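Local coordinates for protein BugD (PDB 2F5X) that binds aspartic acid as a periplasmic solute receptor and probably delivers it to a tripartite tricarboxylate transporter-type uptake system, at residues Tyr14-Pro18 / Val251-Leu255; Glu103-Leu107 / Glu283-Leu289; Met113-Ala117 / Thr196-Ile200; His152-Met157 / Trp300-Phe304. All coordinates share one frame; numbering follows the deposited sequence.

Overall arrangement
From the N terminus, 14-18, in the loop before strand 19-23, opens interaction 1; strand 102-117 supplies 103-107 for interaction 2 and 113-117 for interaction 3, and helix 150-162 opens interaction 4. Residues 196-200, on helix 193-201, close interaction 3 first, so its loop lies within those of interactions 1 and 2. Next, 251-255, on helix 249-263, closes interaction 1, and helix 286-306 closes interaction 2 with 283-289 at its start and interaction 4 with 300-304. Interactions 1 and 2 cross, and interaction 4 crosses all three others. Val252 CG1 packs on Ile105 CD1 at 3.6 Å, joining interactions 1 and 2; Met113 SE, 3.7 Å from Cys154 CB, joins 3 and 4.

Interaction 1: residues Tyr14-Pro18 / Val251-Leu255; sequences YPERP and VVDKL
Tyr14 presents one ring face to Val251, whose side chain crosses it at about a right angle. Val251 CG1 sits over the middle of that face, 3.7 Å from the centroid of the Tyr14 ring and 10° off its normal, a well-centred CH-pi contact. Placed opposite the backbone N (chi1 171°), CG1 leaves CG2 of Val251 beside the root of the ring, 3.9 Å from Tyr14 CG. The opposite face is covered by the next residue: Pro15 CB lies 3.8 Å above the plane of the Tyr14 ring, over its centre; the peptide bond between the two residues is cis, consistent with the proline folding back over the ring. Lys254 comes in at the edge, its CG 3.9 Å from Tyr14 CE2, before the chain bends at chi2 (64°) and carries CE towards Pro15 CD. At the far end Tyr14 OH lies against Leu255, with CD2 at 3.3 Å from that oxygen. The hydroxyl is hydrogen-bonded to Gly74 O, and Lys254 NZ to Thr45 O. This surface contact thus lays the loop before strand 19-23 against helix 249-263, which in turn packs on Ile105 of strand 102-117 through Val252 and Leu255.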
loop_
_atom_site.group_PDB
_atom_site.type_symbol
_atom_site.label_atom_id
_atom_site.label_comp_id
_atom_site.label_asym_id
_atom_site.label_seq_id
_atom_site.Cartn_x
_atom_site.Cartn_y
_atom_site.Cartn_z
ATOM N N TYR A 14 9.192 6.232 -28.578
ATOM C CA TYR A 14 8.976 6.171 -27.098
ATOM C C TYR A 14 9.713 4.986 -26.440
ATOM O O TYR A 14 9.648 3.869 -26.950
ATOM C CB TYR A 14 7.472 6.088 -26.778
ATOM C CG TYR A 14 7.219 5.876 -25.303
ATOM C CD1 TYR A 14 7.114 6.958 -24.433
ATOM C CD2 TYR A 14 7.117 4.588 -24.770
ATOM C CE1 TYR A 14 6.912 6.766 -23.071
ATOM C CE2 TYR A 14 6.916 4.386 -23.409
ATOM C CZ TYR A 14 6.810 5.478 -22.571
ATOM O OH TYR A 14 6.613 5.272 -21.230
ATOM N N PRO A 15 10.383 5.193 -25.303
ATOM C CA PRO A 15 10.605 6.509 -24.691
ATOM C C PRO A 15 11.904 7.149 -25.175
ATOM O O PRO A 15 12.914 6.457 -25.354
ATOM C CB PRO A 15 10.714 6.173 -23.201
ATOM C CG PRO A 15 11.304 4.789 -23.173
ATOM C CD PRO A 15 10.942 4.108 -24.476
ATOM N N GLU A 16 11.873 8.459 -25.375
ATOM C CA GLU A 16 13.049 9.173 -25.869
ATOM C C GLU A 16 13.701 10.022 -24.782
ATOM O O GLU A 16 14.713 10.689 -25.024
ATOM C CB GLU A 16 12.703 10.008 -27.108
ATOM C CG GLU A 16 11.646 11.082 -26.898
ATOM C CD GLU A 16 11.248 11.772 -28.192
ATOM O OE1 GLU A 16 10.868 11.075 -29.162
ATOM O OE2 GLU A 16 11.314 13.019 -28.242
ATOM N N ARG A 17 13.112 9.978 -23.587
ATOM C CA ARG A 17 13.646 10.627 -22.396
ATOM C C ARG A 17 13.130 9.863 -21.165
ATOM O O ARG A 17 12.238 9.016 -21.294
ATOM C CB ARG A 17 13.250 12.114 -22.348
ATOM C CG ARG A 17 11.762 12.382 -22.184
ATOM C CD ARG A 17 11.366 13.827 -22.435
ATOM N NE ARG A 17 9.965 14.079 -22.095
ATOM C CZ ARG A 17 8.996 14.278 -22.985
ATOM N NH1 ARG A 17 9.257 14.251 -24.286
ATOM N NH2 ARG A 17 7.757 14.501 -22.572
ATOM N N PRO A 18 13.690 10.127 -19.985
ATOM C CA PRO A 18 13.260 9.416 -18.772
ATOM C C PRO A 18 11.752 9.486 -18.496
ATOM O O PRO A 18 11.087 10.476 -18.817
ATOM C CB PRO A 18 14.059 10.109 -17.665
ATOM C CG PRO A 18 15.299 10.575 -18.374
ATOM C CD PRO A 18 14.792 11.070 -19.699
ATOM N N VAL A 251 2.338 3.098 -26.772
ATOM C CA VAL A 251 3.044 3.527 -25.571
ATOM C C VAL A 251 2.640 2.638 -24.386
ATOM O O VAL A 251 3.492 2.140 -23.649
ATOM C CB VAL A 251 2.793 5.027 -25.279
ATOM C CG1 VAL A 251 3.344 5.417 -23.908
ATOM C CG2 VAL A 251 3.419 5.896 -26.381
ATOM N N VAL A 252 1.337 2.428 -24.214
ATOM C CA VAL A 252 0.850 1.453 -23.236
ATOM C C VAL A 252 1.488 0.066 -23.465
ATOM O O VAL A 252 1.944 -0.571 -22.526
ATOM C CB VAL A 252 -0.703 1.356 -23.249
ATOM C CG1 VAL A 252 -1.206 0.234 -22.324
ATOM C CG2 VAL A 252 -1.319 2.688 -22.851
ATOM N N ASP A 253 1.531 -0.383 -24.718
ATOM C CA ASP A 253 2.129 -1.679 -25.056
ATOM C C ASP A 253 3.586 -1.776 -24.581
ATOM O O ASP A 253 4.010 -2.804 -24.031
ATOM C CB ASP A 253 2.086 -1.924 -26.573
ATOM C CG ASP A 253 0.693 -2.259 -27.094
ATOM O OD1 ASP A 253 -0.245 -2.465 -26.291
ATOM O OD2 ASP A 253 0.461 -2.350 -28.324
ATOM N N LYS A 254 4.346 -0.707 -24.808
ATOM C CA LYS A 254 5.747 -0.653 -24.394
ATOM C C LYS A 254 5.855 -0.720 -22.876
ATOM O O LYS A 254 6.717 -1.430 -22.330
ATOM C CB LYS A 254 6.417 0.626 -24.916
ATOM C CG LYS A 254 7.890 0.798 -24.508
ATOM C CD LYS A 254 8.801 -0.278 -25.094
ATOM C CE LYS A 254 10.250 -0.011 -24.719
ATOM N NZ LYS A 254 11.176 -1.077 -25.196
ATOM N N LEU A 255 4.980 0.018 -22.197
ATOM C CA LEU A 255 4.950 0.003 -20.738
ATOM C C LEU A 255 4.585 -1.378 -20.187
ATOM O O LEU A 255 5.177 -1.816 -19.209
ATOM C CB LEU A 255 4.026 1.095 -20.191
ATOM C CG LEU A 255 4.581 2.531 -20.272
ATOM C CD1 LEU A 255 3.462 3.571 -20.115
ATOM C CD2 LEU A 255 5.695 2.784 -19.241
#

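Interaction 2: residues Glu103-Leu107 / Glu283-Leu289; sequences EPIGL and EANPEAL
Leu289 reaches towards the strand and divides its two methyls between Pro104 and Leu107. Its first torsion is fully extended (chi1 179°); CD2 comes to 3.7 Å from Pro104 CB, while CD1 meets Leu107 CD2, also at 3.7 Å. The leucine side chains cross at a slant, and the other methyl of Leu107, CD1, turns to the backbone and CB of Ala288. Trp238 and Trp242 of strand 236-244 add to this apolar centre by touching Leu289. Leu289 CB packs on the backbone of Gly106, and here the backbones come very close, Gly106 CA standing 4.0 Å from Ala284 CA. Ile105 and Gly106 both face Met241 of the neighbouring antiparallel strand, a classic beta bulge in strand 102-117. Against this irregular spot lies the turn leading into helix 286-306: Ala284 is the centre of an inverse gamma turn, and Asn285 is the N-cap, its OD1 accepting from Ala288 N at 2.9 Å. A CA-H...O contact runs from Gly106 CA to Asn285 O, 3.4 Å apart. Ile105 O approaches Pro286 N to 3.0 Å, but the proline nitrogen has no hydrogen to give; instead the Pro286 ring packs on the carbonyl oxygens of Pro104 and Ile105. At the polar edge a single hydrogen bond joins the segments, Leu107 N to Glu283 O at 3.1 Å, moderately bent at 149°. Leu107 O, buried without a conventional partner, has Ala284 CA in a long CA-H...O contact at 3.6 Å. Ala284 O accepts from Gln260 NE2, linking the turn to helix 249-263.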
loop_
_atom_site.group_PDB
_atom_site.type_symbol
_atom_site.label_atom_id
_atom_site.label_comp_id
_atom_site.label_asym_id
_atom_site.label_seq_id
_atom_site.Cartn_x
_atom_site.Cartn_y
_atom_site.Cartn_z
ATOM N N GLU A 103 -5.322 4.647 -18.321
ATOM C CA GLU A 103 -5.112 3.401 -19.045
ATOM C C GLU A 103 -4.309 2.490 -18.107
ATOM O O GLU A 103 -3.147 2.782 -17.795
ATOM C CB GLU A 103 -4.329 3.632 -20.347
ATOM C CG GLU A 103 -4.879 4.730 -21.269
ATOM C CD GLU A 103 -6.314 4.502 -21.728
ATOM O OE1 GLU A 103 -6.791 3.350 -21.646
ATOM O OE2 GLU A 103 -6.969 5.478 -22.177
ATOM N N PRO A 104 -4.911 1.396 -17.642
ATOM C CA PRO A 104 -4.189 0.473 -16.751
ATOM C C PRO A 104 -3.053 -0.225 -17.503
ATOM O O PRO A 104 -3.213 -0.544 -18.693
ATOM C CB PRO A 104 -5.266 -0.534 -16.310
ATOM C CG PRO A 104 -6.349 -0.435 -17.336
ATOM C CD PRO A 104 -6.293 0.955 -17.920
ATOM N N ILE A 105 -1.914 -0.399 -16.829
ATOM C CA ILE A 105 -0.782 -1.130 -17.404
ATOM C C ILE A 105 -0.747 -2.562 -16.875
ATOM O O ILE A 105 -0.698 -3.512 -17.651
ATOM C CB ILE A 105 0.569 -0.399 -17.139
ATOM C CG1 ILE A 105 0.535 1.060 -17.615
ATOM C CG2 ILE A 105 1.747 -1.163 -17.785
ATOM C CD1 ILE A 105 0.050 1.269 -19.068
ATOM N N GLY A 106 -0.749 -2.720 -15.554
ATOM C CA GLY A 106 -0.790 -4.051 -14.977
ATOM C C GLY A 106 -0.619 -4.075 -13.476
ATOM O O GLY A 106 -0.284 -3.057 -12.853
ATOM N N LEU A 107 -0.864 -5.246 -12.896
ATOM C CA LEU A 107 -0.569 -5.482 -11.487
ATOM C C LEU A 107 0.941 -5.662 -11.289
ATOM O O LEU A 107 1.678 -5.918 -12.244
ATOM C CB LEU A 107 -1.360 -6.682 -10.954
ATOM C CG LEU A 107 -2.854 -6.347 -10.753
ATOM C CD1 LEU A 107 -3.728 -7.596 -10.766
ATOM C CD2 LEU A 107 -3.066 -5.545 -9.448
ATOM N N GLU A 283 0.361 -11.306 -13.969
ATOM C CA GLU A 283 -0.811 -10.435 -13.947
ATOM C C GLU A 283 -0.466 -8.992 -14.300
ATOM O O GLU A 283 -1.252 -8.074 -14.029
ATOM C CB GLU A 283 -1.501 -10.513 -12.579
ATOM C CG GLU A 283 -2.098 -11.882 -12.284
ATOM C CD GLU A 283 -1.083 -12.849 -11.720
ATOM O OE1 GLU A 283 -0.186 -12.397 -10.975
ATOM O OE2 GLU A 283 -1.171 -14.063 -12.022
ATOM N N ALA A 284 0.691 -8.801 -14.933
ATOM C CA ALA A 284 1.126 -7.482 -15.383
ATOM C C ALA A 284 0.566 -7.181 -16.778
ATOM O O ALA A 284 1.302 -7.064 -17.759
ATOM C CB ALA A 284 2.659 -7.380 -15.352
ATOM N N ASN A 285 -0.757 -7.085 -16.854
ATOM C CA ASN A 285 -1.433 -6.728 -18.096
ATOM C C ASN A 285 -2.641 -5.865 -17.772
ATOM O O ASN A 285 -3.139 -5.916 -16.634
ATOM C CB ASN A 285 -1.824 -7.972 -18.912
ATOM C CG ASN A 285 -2.733 -8.914 -18.153
ATOM O OD1 ASN A 285 -3.922 -8.651 -17.987
ATOM N ND2 ASN A 285 -2.176 -10.039 -17.710
ATOM N N PRO A 286 -3.079 -5.034 -18.726
ATOM C CA PRO A 286 -4.174 -4.085 -18.468
ATOM C C PRO A 286 -5.451 -4.748 -17.976
ATOM O O PRO A 286 -6.100 -4.226 -17.065
ATOM C CB PRO A 286 -4.385 -3.437 -19.838
ATOM C CG PRO A 286 -2.999 -3.445 -20.413
ATOM C CD PRO A 286 -2.524 -4.850 -20.084
ATOM N N GLU A 287 -5.805 -5.883 -18.564
ATOM C CA GLU A 287 -7.051 -6.563 -18.208
ATOM C C GLU A 287 -7.082 -7.033 -16.755
ATOM O O GLU A 287 -8.114 -6.929 -16.082
ATOM C CB GLU A 287 -7.302 -7.728 -19.163
ATOM C CG GLU A 287 -7.541 -7.282 -20.605
ATOM C CD GLU A 287 -6.276 -7.170 -21.461
ATOM O OE1 GLU A 287 -5.131 -7.330 -20.963
ATOM O OE2 GLU A 287 -6.437 -6.917 -22.676
ATOM N N ALA A 288 -5.952 -7.548 -16.267
ATOM C CA ALA A 288 -5.874 -8.033 -14.890
ATOM C C ALA A 288 -6.038 -6.881 -13.901
ATOM O O ALA A 288 -6.754 -7.007 -12.903
ATOM C CB ALA A 288 -4.569 -8.780 -14.650
ATOM N N LEU A 289 -5.397 -5.752 -14.187
ATOM C CA LEU A 289 -5.512 -4.592 -13.307
ATOM C C LEU A 289 -6.931 -4.012 -13.343
ATOM O O LEU A 289 -7.499 -3.685 -12.296
ATOM C CB LEU A 289 -4.454 -3.537 -13.642
ATOM C CG LEU A 289 -4.484 -2.254 -12.792
ATOM C CD1 LEU A 289 -4.388 -2.593 -11.306
ATOM C CD2 LEU A 289 -3.364 -1.313 -13.213
#

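Interaction 3: residues Met113-Ala117 / Thr196-Ile200; sequences MTIIA and TTQQI
Thr114 and Thr196 meet with no ring, amide or other flat group touching across the interface; beta-branched side chains carry the contact. The two threonines slide past each other in opposite directions, bringing OG1 of Thr114 within 2.8 Å of OG1 of Thr196 in a hydrogen bond that either could donate. Thr114 OG1, placed between its backbone N and carbonyl carbon (chi1 51°), is also hydrogen-bonded to Asp191 O, and Thr196 OG1 has a weak bond to Gln192 O. These oxygens are therefore tied to the end of strand 188-192 although buried. The architecture is a helix laid on a sheet: helix 193-201 follows directly from strand 188-192, which runs antiparallel to strand 102-117. The short segment axes are 10.2 Å apart at closest approach and inclined at 43°. One turn along, Ile200 points CD1 towards Thr114, 3.7 Å from its CG2, the two side chains meeting tip to tip. The same CD1 reaches Ile116 CG2 at 3.8 Å. The other branch of Ile116 takes CD1 to 4.0 Å from Thr196 CG2, and the residue packs further on Met178 and Leu181 of helix 174-182. Gln192, just before the helix, lines the aspartic acid pocket.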
loop_
_atom_site.group_PDB
_atom_site.type_symbol
_atom_site.label_atom_id
_atom_site.label_comp_id
_atom_site.label_asym_id
_atom_site.label_seq_id
_atom_site.Cartn_x
_atom_site.Cartn_y
_atom_site.Cartn_z
HETATM N N MSE A 113 0.340 -7.042 5.530
HETATM C CA MSE A 113 0.573 -6.046 6.570
HETATM C C MSE A 113 0.854 -6.667 7.945
HETATM O O MSE A 113 0.498 -7.828 8.208
HETATM C CB MSE A 113 -0.583 -5.048 6.604
HETATM C CG MSE A 113 -0.803 -4.380 5.236
HETATM SE SE MSE A 113 -2.239 -3.127 5.295
HETATM C CE MSE A 113 -1.246 -1.679 6.219
ATOM N N THR A 114 1.523 -5.887 8.792
ATOM C CA THR A 114 1.832 -6.262 10.165
ATOM C C THR A 114 1.275 -5.228 11.123
ATOM O O THR A 114 1.427 -4.022 10.889
ATOM C CB THR A 114 3.365 -6.314 10.389
ATOM O OG1 THR A 114 3.957 -5.083 9.930
ATOM C CG2 THR A 114 4.003 -7.411 9.530
ATOM N N ILE A 115 0.646 -5.700 12.200
ATOM C CA ILE A 115 0.231 -4.837 13.308
ATOM C C ILE A 115 1.435 -4.692 14.230
ATOM O O ILE A 115 1.919 -5.685 14.770
ATOM C CB ILE A 115 -0.961 -5.457 14.088
ATOM C CG1 ILE A 115 -2.150 -5.755 13.160
ATOM C CG2 ILE A 115 -1.364 -4.565 15.307
ATOM C CD1 ILE A 115 -3.016 -4.605 12.877
ATOM N N ILE A 116 1.922 -3.462 14.382
ATOM C CA ILE A 116 3.115 -3.196 15.179
ATOM C C ILE A 116 2.869 -2.065 16.174
ATOM O O ILE A 116 1.903 -1.303 16.052
ATOM C CB ILE A 116 4.345 -2.842 14.277
ATOM C CG1 ILE A 116 4.085 -1.570 13.442
ATOM C CG2 ILE A 116 4.770 -4.033 13.406
ATOM C CD1 ILE A 116 5.352 -1.044 12.741
ATOM N N ALA A 117 3.764 -1.942 17.149
ATOM C CA ALA A 117 3.703 -0.840 18.097
ATOM C C ALA A 117 5.105 -0.371 18.457
ATOM O O ALA A 117 6.095 -1.046 18.140
ATOM C CB ALA A 117 2.939 -1.258 19.351
ATOM N N THR A 196 8.039 -2.611 7.226
ATOM C CA THR A 196 8.169 -3.007 8.632
ATOM C C THR A 196 9.162 -4.133 8.886
ATOM O O THR A 196 9.600 -4.304 10.021
ATOM C CB THR A 196 6.825 -3.440 9.235
ATOM O OG1 THR A 196 6.351 -4.604 8.547
ATOM C CG2 THR A 196 5.755 -2.384 9.042
ATOM N N THR A 197 9.495 -4.915 7.857
ATOM C CA THR A 197 10.332 -6.107 8.056
ATOM C C THR A 197 11.619 -5.776 8.800
ATOM O O THR A 197 11.965 -6.421 9.779
ATOM C CB THR A 197 10.684 -6.766 6.714
ATOM O OG1 THR A 197 9.492 -7.262 6.106
ATOM C CG2 THR A 197 11.517 -8.026 6.934
ATOM N N GLN A 198 12.306 -4.768 8.275
ATOM C CA GLN A 198 13.540 -4.200 8.786
ATOM C C GLN A 198 13.460 -3.926 10.306
ATOM O O GLN A 198 14.331 -4.346 11.098
ATOM C CB GLN A 198 13.804 -2.896 7.976
ATOM C CG GLN A 198 13.750 -3.038 6.381
ATOM C CD GLN A 198 12.370 -2.781 5.710
ATOM O OE1 GLN A 198 11.353 -3.278 6.167
ATOM N NE2 GLN A 198 12.363 -2.030 4.595
ATOM N N GLN A 199 12.392 -3.258 10.719
ATOM C CA GLN A 199 12.216 -2.884 12.112
ATOM C C GLN A 199 11.755 -4.050 12.981
ATOM O O GLN A 199 12.089 -4.108 14.161
ATOM C CB GLN A 199 11.223 -1.725 12.240
ATOM C CG GLN A 199 11.445 -0.584 11.247
ATOM C CD GLN A 199 12.812 0.055 11.366
ATOM O OE1 GLN A 199 13.452 -0.014 12.418
ATOM N NE2 GLN A 199 13.272 0.677 10.280
ATOM N N ILE A 200 10.972 -4.956 12.407
ATOM C CA ILE A 200 10.505 -6.118 13.158
ATOM C C ILE A 200 11.663 -7.076 13.453
ATOM O O ILE A 200 11.872 -7.447 14.609
ATOM C CB ILE A 200 9.357 -6.838 12.433
ATOM C CG1 ILE A 200 8.102 -5.951 12.411
ATOM C CG2 ILE A 200 9.066 -8.177 13.104
ATOM C CD1 ILE A 200 7.020 -6.440 11.449
#

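Interaction 4: residues His152-Met157 / Trp300-Phe304; sequences HLCGTM and WAELF
Leu153 lies across Trp300 at about a right angle and makes the CH-pi contact between the helices. Its CD2 stands 3.7 Å from the centroid of the six-membered Trp300 ring, close to the normal and therefore over the face. Chi1 of 168° carries the isobutyl group out to the tryptophan, and chi2 of 63° sets CD2 over the ring while CD1 lies near its rim, 3.7 Å from Trp300 CE3. A Met-aromatic contact adds to this: the selenium of selenomethionine Met157 lies 5.5 Å from the same centroid, at an oblique angle. The two segments belong to helices 150-162 and 286-306, packed side by side and roughly parallel; the axes of the two short segments are inclined at 39° and 11.9 Å apart at closest approach. Apolar packing completes the interface. Leu303 fits between two aromatic neighbours of its own helix, CD1 in the plane at the edge of Trp300 and CD2 over a face of Phe304. Across from it, Met157 CG comes to 4.0 Å from Leu303 CD1. Phe304 receives Leu153 CD1 at 3.9 Å from its CZ, while Thr156 CG2 approaches at its ring edge. Trp300 NE1 is hydrogen-bonded to Gln296 OE1, and Cys154 forms a disulfide with Cys190. The side chain of His152 is about 6 Å from the bound aspartic acid, whose pocket Ala150 and Ser151, at the helix start, line.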
loop_
_atom_site.group_PDB
_atom_site.type_symbol
_atom_site.label_atom_id
_atom_site.label_comp_id
_atom_site.label_asym_id
_atom_site.label_seq_id
_atom_site.Cartn_x
_atom_site.Cartn_y
_atom_site.Cartn_z
ATOM N N HIS A 152 -4.519 3.153 6.589
ATOM C CA HIS A 152 -5.846 3.646 6.962
ATOM C C HIS A 152 -6.892 2.533 6.899
ATOM O O HIS A 152 -7.693 2.376 7.830
ATOM C CB HIS A 152 -6.270 4.827 6.084
ATOM C CG HIS A 152 -7.718 5.187 6.231
ATOM N ND1 HIS A 152 -8.665 4.861 5.285
ATOM C CD2 HIS A 152 -8.380 5.830 7.225
ATOM C CE1 HIS A 152 -9.852 5.271 5.698
ATOM N NE2 HIS A 152 -9.706 5.865 6.873
ATOM N N LEU A 153 -6.888 1.774 5.801
ATOM C CA LEU A 153 -7.801 0.645 5.640
ATOM C C LEU A 153 -7.622 -0.366 6.777
ATOM O O LEU A 153 -8.590 -0.738 7.456
ATOM C CB LEU A 153 -7.595 -0.032 4.274
ATOM C CG LEU A 153 -8.274 -1.403 4.086
ATOM C CD1 LEU A 153 -9.811 -1.275 4.188
ATOM C CD2 LEU A 153 -7.877 -2.013 2.766
ATOM N N CYS A 154 -6.388 -0.798 6.998
ATOM C CA CYS A 154 -6.127 -1.779 8.041
ATOM C C CYS A 154 -6.437 -1.212 9.419
ATOM O O CYS A 154 -7.023 -1.902 10.243
ATOM C CB CYS A 154 -4.691 -2.267 7.978
ATOM S SG CYS A 154 -4.295 -3.595 9.136
ATOM N N GLY A 155 -6.073 0.051 9.648
ATOM C CA GLY A 155 -6.378 0.712 10.911
ATOM C C GLY A 155 -7.873 0.772 11.182
ATOM O O GLY A 155 -8.313 0.563 12.318
ATOM N N THR A 156 -8.655 1.033 10.138
ATOM C CA THR A 156 -10.106 1.082 10.269
ATOM C C THR A 156 -10.619 -0.292 10.672
ATOM O O THR A 156 -11.442 -0.420 11.587
ATOM C CB THR A 156 -10.758 1.537 8.932
ATOM O OG1 THR A 156 -10.448 2.924 8.708
ATOM C CG2 THR A 156 -12.275 1.519 9.040
HETATM N N MSE A 157 -10.115 -1.322 9.998
HETATM C CA MSE A 157 -10.519 -2.692 10.293
HETATM C C MSE A 157 -10.130 -3.076 11.719
HETATM O O MSE A 157 -10.888 -3.750 12.427
HETATM C CB MSE A 157 -9.912 -3.651 9.271
HETATM C CG MSE A 157 -10.533 -3.480 7.895
HETATM SE SE MSE A 157 -9.554 -4.474 6.563
HETATM C CE MSE A 157 -9.715 -6.265 7.356
ATOM N N TRP A 300 -14.518 -2.794 -0.931
ATOM C CA TRP A 300 -14.215 -1.854 0.145
ATOM C C TRP A 300 -15.373 -0.904 0.443
ATOM O O TRP A 300 -15.554 -0.491 1.586
ATOM C CB TRP A 300 -12.912 -1.103 -0.130
ATOM C CG TRP A 300 -11.750 -2.034 -0.347
ATOM C CD1 TRP A 300 -10.934 -2.094 -1.459
ATOM C CD2 TRP A 300 -11.267 -3.044 0.553
ATOM N NE1 TRP A 300 -9.986 -3.076 -1.292
ATOM C CE2 TRP A 300 -10.161 -3.670 -0.069
ATOM C CE3 TRP A 300 -11.660 -3.491 1.830
ATOM C CZ2 TRP A 300 -9.442 -4.712 0.536
ATOM C CZ3 TRP A 300 -10.939 -4.531 2.432
ATOM C CH2 TRP A 300 -9.845 -5.126 1.778
ATOM N N ALA A 301 -16.183 -0.594 -0.572
ATOM C CA ALA A 301 -17.360 0.247 -0.368
ATOM C C ALA A 301 -18.277 -0.371 0.680
ATOM O O ALA A 301 -18.775 0.329 1.580
ATOM C CB ALA A 301 -18.105 0.460 -1.682
ATOM N N GLU A 302 -18.490 -1.685 0.562
ATOM C CA GLU A 302 -19.353 -2.410 1.492
ATOM C C GLU A 302 -18.747 -2.462 2.891
ATOM O O GLU A 302 -19.460 -2.283 3.868
ATOM C CB GLU A 302 -19.686 -3.814 0.968
ATOM C CG GLU A 302 -20.652 -4.613 1.850
ATOM C CD GLU A 302 -22.059 -4.028 1.935
ATOM O OE1 GLU A 302 -22.467 -3.234 1.054
ATOM O OE2 GLU A 302 -22.778 -4.374 2.900
ATOM N N LEU A 303 -17.436 -2.684 2.975
ATOM C CA LEU A 303 -16.726 -2.669 4.256
ATOM C C LEU A 303 -16.914 -1.341 4.993
ATOM O O LEU A 303 -17.259 -1.329 6.177
ATOM C CB LEU A 303 -15.235 -2.975 4.067
ATOM C CG LEU A 303 -14.404 -3.128 5.355
ATOM C CD1 LEU A 303 -13.381 -4.246 5.215
ATOM C CD2 LEU A 303 -13.710 -1.823 5.752
ATOM N N PHE A 304 -16.697 -0.229 4.292
ATOM C CA PHE A 304 -16.839 1.087 4.912
ATOM C C PHE A 304 -18.285 1.401 5.278
ATOM O O PHE A 304 -18.545 1.979 6.335
ATOM C CB PHE A 304 -16.233 2.186 4.043
ATOM C CG PHE A 304 -14.736 2.094 3.913
ATOM C CD1 PHE A 304 -13.917 2.109 5.043
ATOM C CD2 PHE A 304 -14.145 1.994 2.663
ATOM C CE1 PHE A 304 -12.536 2.022 4.921
ATOM C CE2 PHE A 304 -12.773 1.908 2.534
ATOM C CZ PHE A 304 -11.967 1.925 3.656
#